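PDB 6XXW: beta-glucuronidase from Dictyoglomus thermophilum, which probably hydrolyses beta-D-glucuronides, releasing glucuronic acid from its conjugates, as a retaining glycoside hydrolase of family 2. Local coordinates for residues Ile446-Asn449 / Glu454-Val457; Lys47-Met52 / Tyr75-Phe80. All coordinates share one frame; numbering follows the deposited sequence.

Contact 1 of 2, residues Ile446-Asn449 / Glu454-Val457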
loop_
_atom_site.group_PDB
_atom_site.type_symbol
_atom_site.label_atom_id
_atom_site.label_comp_id
_atom_site.label_asym_id
_atom_site.label_seq_id
_atom_site.Cartn_x
_atom_site.Cartn_y
_atom_site.Cartn_z
ATOM N N ILE A 446 -6.167 -10.091 -36.538
ATOM C CA ILE A 446 -7.134 -10.472 -35.516
ATOM C C ILE A 446 -6.330 -10.973 -34.327
ATOM O O ILE A 446 -5.310 -11.649 -34.503
ATOM C CB ILE A 446 -8.135 -11.544 -36.002
ATOM C CG1 ILE A 446 -9.166 -11.834 -34.899
ATOM C CG2 ILE A 446 -7.419 -12.866 -36.399
ATOM C CD1 ILE A 446 -10.379 -12.628 -35.381
ATOM N N VAL A 447 -6.749 -10.614 -33.115
ATOM C CA VAL A 447 -5.953 -10.911 -31.927
ATOM C C VAL A 447 -6.488 -12.196 -31.303
ATOM O O VAL A 447 -7.675 -12.292 -30.966
ATOM C CB VAL A 447 -5.949 -9.742 -30.928
ATOM C CG1 VAL A 447 -5.145 -10.123 -29.678
ATOM C CG2 VAL A 447 -5.343 -8.485 -31.578
ATOM N N GLU A 448 -5.611 -13.189 -31.178
ATOM C CA GLU A 448 -5.991 -14.565 -30.890
ATOM C C GLU A 448 -5.510 -14.985 -29.510
ATOM O O GLU A 448 -4.388 -14.661 -29.120
ATOM C CB GLU A 448 -5.374 -15.530 -31.908
ATOM C CG GLU A 448 -5.841 -15.336 -33.336
ATOM C CD GLU A 448 -7.016 -16.246 -33.695
ATOM O OE1 GLU A 448 -7.800 -16.613 -32.782
ATOM O OE2 GLU A 448 -7.158 -16.588 -34.899
ATOM N N ASN A 449 -6.337 -15.752 -28.796
ATOM C CA ASN A 449 -5.824 -16.579 -27.710
ATOM C C ASN A 449 -6.102 -18.060 -27.940
ATOM O O ASN A 449 -5.638 -18.887 -27.150
ATOM C CB ASN A 449 -6.372 -16.116 -26.347
ATOM C CG ASN A 449 -7.860 -16.367 -26.176
ATOM O OD1 ASN A 449 -8.574 -16.653 -27.136
ATOM N ND2 ASN A 449 -8.337 -16.241 -24.937
ATOM N N GLU A 454 -5.775 -24.624 -33.874
ATOM C CA GLU A 454 -7.228 -24.680 -33.798
ATOM C C GLU A 454 -7.932 -23.495 -34.444
ATOM O O GLU A 454 -9.098 -23.641 -34.829
ATOM C CB GLU A 454 -7.684 -24.799 -32.341
ATOM C CG GLU A 454 -6.980 -25.921 -31.585
ATOM C CD GLU A 454 -7.717 -26.331 -30.322
ATOM O OE1 GLU A 454 -8.165 -25.438 -29.568
ATOM O OE2 GLU A 454 -7.834 -27.548 -30.071
ATOM N N THR A 455 -7.285 -22.335 -34.574
ATOM C CA THR A 455 -8.005 -21.191 -35.121
ATOM C C THR A 455 -8.311 -21.420 -36.599
ATOM O O THR A 455 -7.447 -21.835 -37.373
ATOM C CB THR A 455 -7.242 -19.871 -34.939
ATOM O OG1 THR A 455 -7.883 -18.861 -35.732
ATOM C CG2 THR A 455 -5.761 -19.983 -35.345
ATOM N N LYS A 456 -9.549 -21.151 -36.988
ATOM C CA LYS A 456 -9.948 -21.229 -38.381
ATOM C C LYS A 456 -9.936 -19.868 -39.062
ATOM O O LYS A 456 -10.454 -19.743 -40.174
ATOM C CB LYS A 456 -11.335 -21.863 -38.481
ATOM C CG LYS A 456 -11.382 -23.332 -38.031
ATOM C CD LYS A 456 -12.806 -23.794 -37.840
ATOM C CE LYS A 456 -12.856 -25.267 -37.459
ATOM N NZ LYS A 456 -12.257 -26.109 -38.532
ATOM N N VAL A 457 -9.352 -18.843 -38.426
ATOM C CA VAL A 457 -9.503 -17.466 -38.879
ATOM C C VAL A 457 -8.165 -16.793 -39.183
ATOM O O VAL A 457 -8.081 -15.976 -40.104
ATOM C CB VAL A 457 -10.313 -16.642 -37.855
ATOM C CG1 VAL A 457 -10.341 -15.158 -38.242
ATOM C CG2 VAL A 457 -11.731 -17.215 -37.737
#
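Glu448 reaches across to Thr455 from the end of strand 444-448. CB points toward the 454-457 loop, and neither it nor CG touches that segment; the chain then kinks at chi2 (-94°), which turns the carboxylate onto the threonine. CD lies 3.4 Å from Thr455 OG1, while Glu448 OE1 stays farther back, 3.7 Å from Thr455 OG1, and is held by the hydroxyl of Thr419. OE2 makes the bond: Thr455 OG1 donates to it at 2.5 Å, a short distance, arriving on the syn side but 31° out of the carboxylate plane. Ser458 OG bonds to the same OE2.

Thr455 OG1 also accepts from the backbone N of Val457 at 3.1 Å, with an N-H...O angle of 162°. That closes an ST turn. Two residues on from Thr455, Val457 meets Ile446, whose CG1 stands anti to the backbone N and whose extended chain brings CD1 to within 3.8 Å of Val457 CG1. These two side chains meet at about a right angle, and both rest on Phe428 of helix 422-438; Trp493 of helix 482-497 packs against Glu448 and Thr455.

The contact thus lies on the outer, helix-covered side of the TIM barrel, at the loop following its fifth strand. With hydroxyls serving both oxygens of a buried carboxylate, the setting is consistent with an ionised Glu448 whose negative charge is probably stabilised by the hydroxyls of Thr419, Thr455 and Ser458.

Contact 2 of 2, residues Lys47-Met52 / Tyr75-Phe80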
loop_
_atom_site.group_PDB
_atom_site.type_symbol
_atom_site.label_atom_id
_atom_site.label_comp_id
_atom_site.label_asym_id
_atom_site.label_seq_id
_atom_site.Cartn_x
_atom_site.Cartn_y
_atom_site.Cartn_z
ATOM N N LYS A 47 -38.431 11.223 -12.101
ATOM C CA LYS A 47 -38.625 12.623 -12.467
ATOM C C LYS A 47 -37.566 13.562 -11.898
ATOM O O LYS A 47 -37.407 14.673 -12.418
ATOM C CB LYS A 47 -40.012 13.101 -12.024
ATOM N N ASN A 48 -36.832 13.153 -10.865
ATOM C CA ASN A 48 -35.847 14.020 -10.226
ATOM C C ASN A 48 -34.490 13.881 -10.908
ATOM O O ASN A 48 -34.035 12.764 -11.172
ATOM C CB ASN A 48 -35.722 13.685 -8.739
ATOM C CG ASN A 48 -36.701 14.463 -7.879
ATOM O OD1 ASN A 48 -37.272 15.465 -8.316
ATOM N ND2 ASN A 48 -36.902 14.004 -6.649
ATOM N N TYR A 49 -33.844 15.016 -11.175
ATOM C CA TYR A 49 -32.538 15.054 -11.817
ATOM C C TYR A 49 -31.431 15.197 -10.773
ATOM O O TYR A 49 -31.643 15.744 -9.691
ATOM C CB TYR A 49 -32.437 16.218 -12.805
ATOM C CG TYR A 49 -33.246 16.072 -14.080
ATOM C CD1 TYR A 49 -32.715 15.439 -15.195
ATOM C CD2 TYR A 49 -34.533 16.597 -14.176
ATOM C CE1 TYR A 49 -33.448 15.318 -16.372
ATOM C CE2 TYR A 49 -35.271 16.474 -15.343
ATOM C CZ TYR A 49 -34.723 15.835 -16.436
ATOM O OH TYR A 49 -35.448 15.705 -17.604
ATOM N N ILE A 50 -30.239 14.706 -11.115
ATOM C CA ILE A 50 -29.023 15.065 -10.381
ATOM C C ILE A 50 -28.093 15.757 -11.372
ATOM O O ILE A 50 -28.408 15.850 -12.565
ATOM C CB ILE A 50 -28.343 13.837 -9.735
ATOM C CG1 ILE A 50 -28.024 12.779 -10.792
ATOM C CG2 ILE A 50 -29.207 13.229 -8.630
ATOM C CD1 ILE A 50 -27.176 11.623 -10.250
ATOM N N LEU A 51 -26.941 16.229 -10.908
ATOM C CA LEU A 51 -25.952 16.803 -11.812
ATOM C C LEU A 51 -24.965 15.736 -12.274
ATOM O O LEU A 51 -24.575 14.859 -11.503
ATOM C CB LEU A 51 -25.196 17.947 -11.137
ATOM C CG LEU A 51 -26.095 19.111 -10.702
ATOM C CD1 LEU A 51 -25.268 20.220 -10.058
ATOM C CD2 LEU A 51 -26.898 19.647 -11.890
ATOM N N MET A 52 -24.545 15.836 -13.537
ATOM C CA MET A 52 -23.636 14.851 -14.105
ATOM C C MET A 52 -22.691 15.508 -15.104
ATOM O O MET A 52 -23.148 16.138 -16.065
ATOM C CB MET A 52 -24.431 13.732 -14.784
ATOM C CG MET A 52 -23.603 12.532 -15.230
ATOM S SD MET A 52 -22.909 11.578 -13.867
ATOM C CE MET A 52 -24.382 11.007 -13.000
ATOM N N TYR A 75 -30.960 9.415 -18.856
ATOM C CA TYR A 75 -31.373 10.571 -19.649
ATOM C C TYR A 75 -30.555 11.777 -19.225
ATOM O O TYR A 75 -30.522 12.117 -18.041
ATOM C CB TYR A 75 -32.874 10.850 -19.480
ATOM C CG TYR A 75 -33.712 9.653 -19.844
ATOM C CD1 TYR A 75 -33.915 8.617 -18.932
ATOM C CD2 TYR A 75 -34.270 9.533 -21.109
ATOM C CE1 TYR A 75 -34.658 7.493 -19.271
ATOM C CE2 TYR A 75 -35.029 8.415 -21.452
ATOM C CZ TYR A 75 -35.212 7.404 -20.529
ATOM O OH TYR A 75 -35.960 6.297 -20.869
ATOM N N TYR A 76 -29.893 12.405 -20.190
ATOM C CA TYR A 76 -29.140 13.638 -19.995
ATOM C C TYR A 76 -29.931 14.800 -20.580
ATOM O O TYR A 76 -30.613 14.638 -21.591
ATOM C CB TYR A 76 -27.789 13.557 -20.695
ATOM C CG TYR A 76 -26.777 12.615 -20.080
ATOM C CD1 TYR A 76 -26.854 11.245 -20.287
ATOM C CD2 TYR A 76 -25.711 13.114 -19.331
ATOM C CE1 TYR A 76 -25.894 10.376 -19.743
ATOM C CE2 TYR A 76 -24.750 12.258 -18.778
ATOM C CZ TYR A 76 -24.848 10.897 -18.992
ATOM O OH TYR A 76 -23.894 10.065 -18.454
ATOM N N LYS A 77 -29.839 15.976 -19.947
ATOM C CA LYS A 77 -30.588 17.150 -20.390
ATOM C C LYS A 77 -29.758 18.411 -20.208
ATOM O O LYS A 77 -29.083 18.569 -19.184
ATOM C CB LYS A 77 -31.902 17.308 -19.607
ATOM C CG LYS A 77 -32.713 18.546 -19.998
ATOM C CD LYS A 77 -34.101 18.520 -19.381
ATOM C CE LYS A 77 -34.409 19.810 -18.656
ATOM N NZ LYS A 77 -35.656 19.706 -17.842
ATOM N N LYS A 78 -29.845 19.328 -21.177
ATOM C CA LYS A 78 -29.104 20.581 -21.108
ATOM C C LYS A 78 -29.774 21.625 -21.991
ATOM O O LYS A 78 -30.298 21.309 -23.061
ATOM C CB LYS A 78 -27.641 20.411 -21.553
ATOM C CG LYS A 78 -26.753 21.595 -21.192
ATOM C CD LYS A 78 -25.283 21.309 -21.414
ATOM C CE LYS A 78 -24.427 22.227 -20.554
ATOM N NZ LYS A 78 -23.090 22.460 -21.163
ATOM N N SER A 79 -29.714 22.874 -21.541
ATOM C CA SER A 79 -30.181 24.014 -22.323
ATOM C C SER A 79 -29.037 24.601 -23.136
ATOM O O SER A 79 -27.885 24.633 -22.689
ATOM C CB SER A 79 -30.745 25.113 -21.414
ATOM O OG SER A 79 -31.908 24.686 -20.738
ATOM N N PHE A 80 -29.371 25.097 -24.322
ATOM C CA PHE A 80 -28.392 25.795 -25.135
ATOM C C PHE A 80 -29.117 26.826 -25.985
ATOM O O PHE A 80 -30.313 26.711 -26.253
ATOM C CB PHE A 80 -27.569 24.831 -26.001
ATOM C CG PHE A 80 -28.367 24.108 -27.050
ATOM C CD1 PHE A 80 -29.105 22.971 -26.725
ATOM C CD2 PHE A 80 -28.364 24.546 -28.366
ATOM C CE1 PHE A 80 -29.835 22.296 -27.684
ATOM C CE2 PHE A 80 -29.104 23.883 -29.337
ATOM C CZ PHE A 80 -29.835 22.746 -28.997
#
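Tyr49 OH receives a weak hydrogen bond from Arg42 NE and, at the same time, rests against the side chain of Lys77. Its nearest atom there is Lys77 CD, 3.6 Å from Tyr49 OH. The lysine ammonium adds no bond of its own, since Lys77 NZ remains 4.0 Å from Tyr49 OH. What meets the tyrosine is mostly aliphatic chain: Lys77 CB passes Tyr49 CE1 at 4.1 Å, CD is by the phenol end, and NZ comes near Tyr49 CE2. Lys77 starts out with CG opposite the backbone N (chi1 178°) and runs straight until chi3, where a bend to 129° lays its end across the tyrosine, the two side chains crossing at about a right angle.

Strand 32-43 lies between the two segments and pairs antiparallel with both strands, sharing backbone hydrogen bonds with Ile50 and Met52 on one edge and with Tyr75 and Lys77 on the other. The contact therefore spans a whole strand. Tyr49 and Lys77 meet over one face of this sheet; Met52 and Tyr76 meet over the other. There Met52 CG sits 3.7 Å from Tyr76 CE2, and although Tyr76 CB is directed away, chi1 (-70°) swings the ring back toward the methionine. Phe41 of the middle strand packs edge-to-face on Tyr76 and also touches Met52. Leu51, whose side chain leaves the strand opposite to that of Met52, packs on Leu351 of a neighbouring subunit.

Both faces of this sheet in the sugar-binding domain are thus bridged by van der Waals contact: a buried apolar cluster on one side, and on the other a partly exposed phenol whose polarity is met, weakly, by Arg42.

In the fold
From the N terminus, the chain runs up strand 32-43 and turns into residues 47-52; contact 2 closes when residues 75-80 come up on the far edge of that first strand, after an excursion of 22 residues that includes helix 65-68. The rest of the sugar-binding domain and a second all-beta region follow before the TIM barrel begins. Contact 1 closes a much tighter loop there, with four residues between 446-449 and 454-457. The two loops follow in series, neither nested nor crossed. The centres of the two contacts lie about 44 Å apart, on opposite sides of the chain's centre; contact 2 ties strands of the sheet together, contact 1 a barrel strand to the loop that follows it.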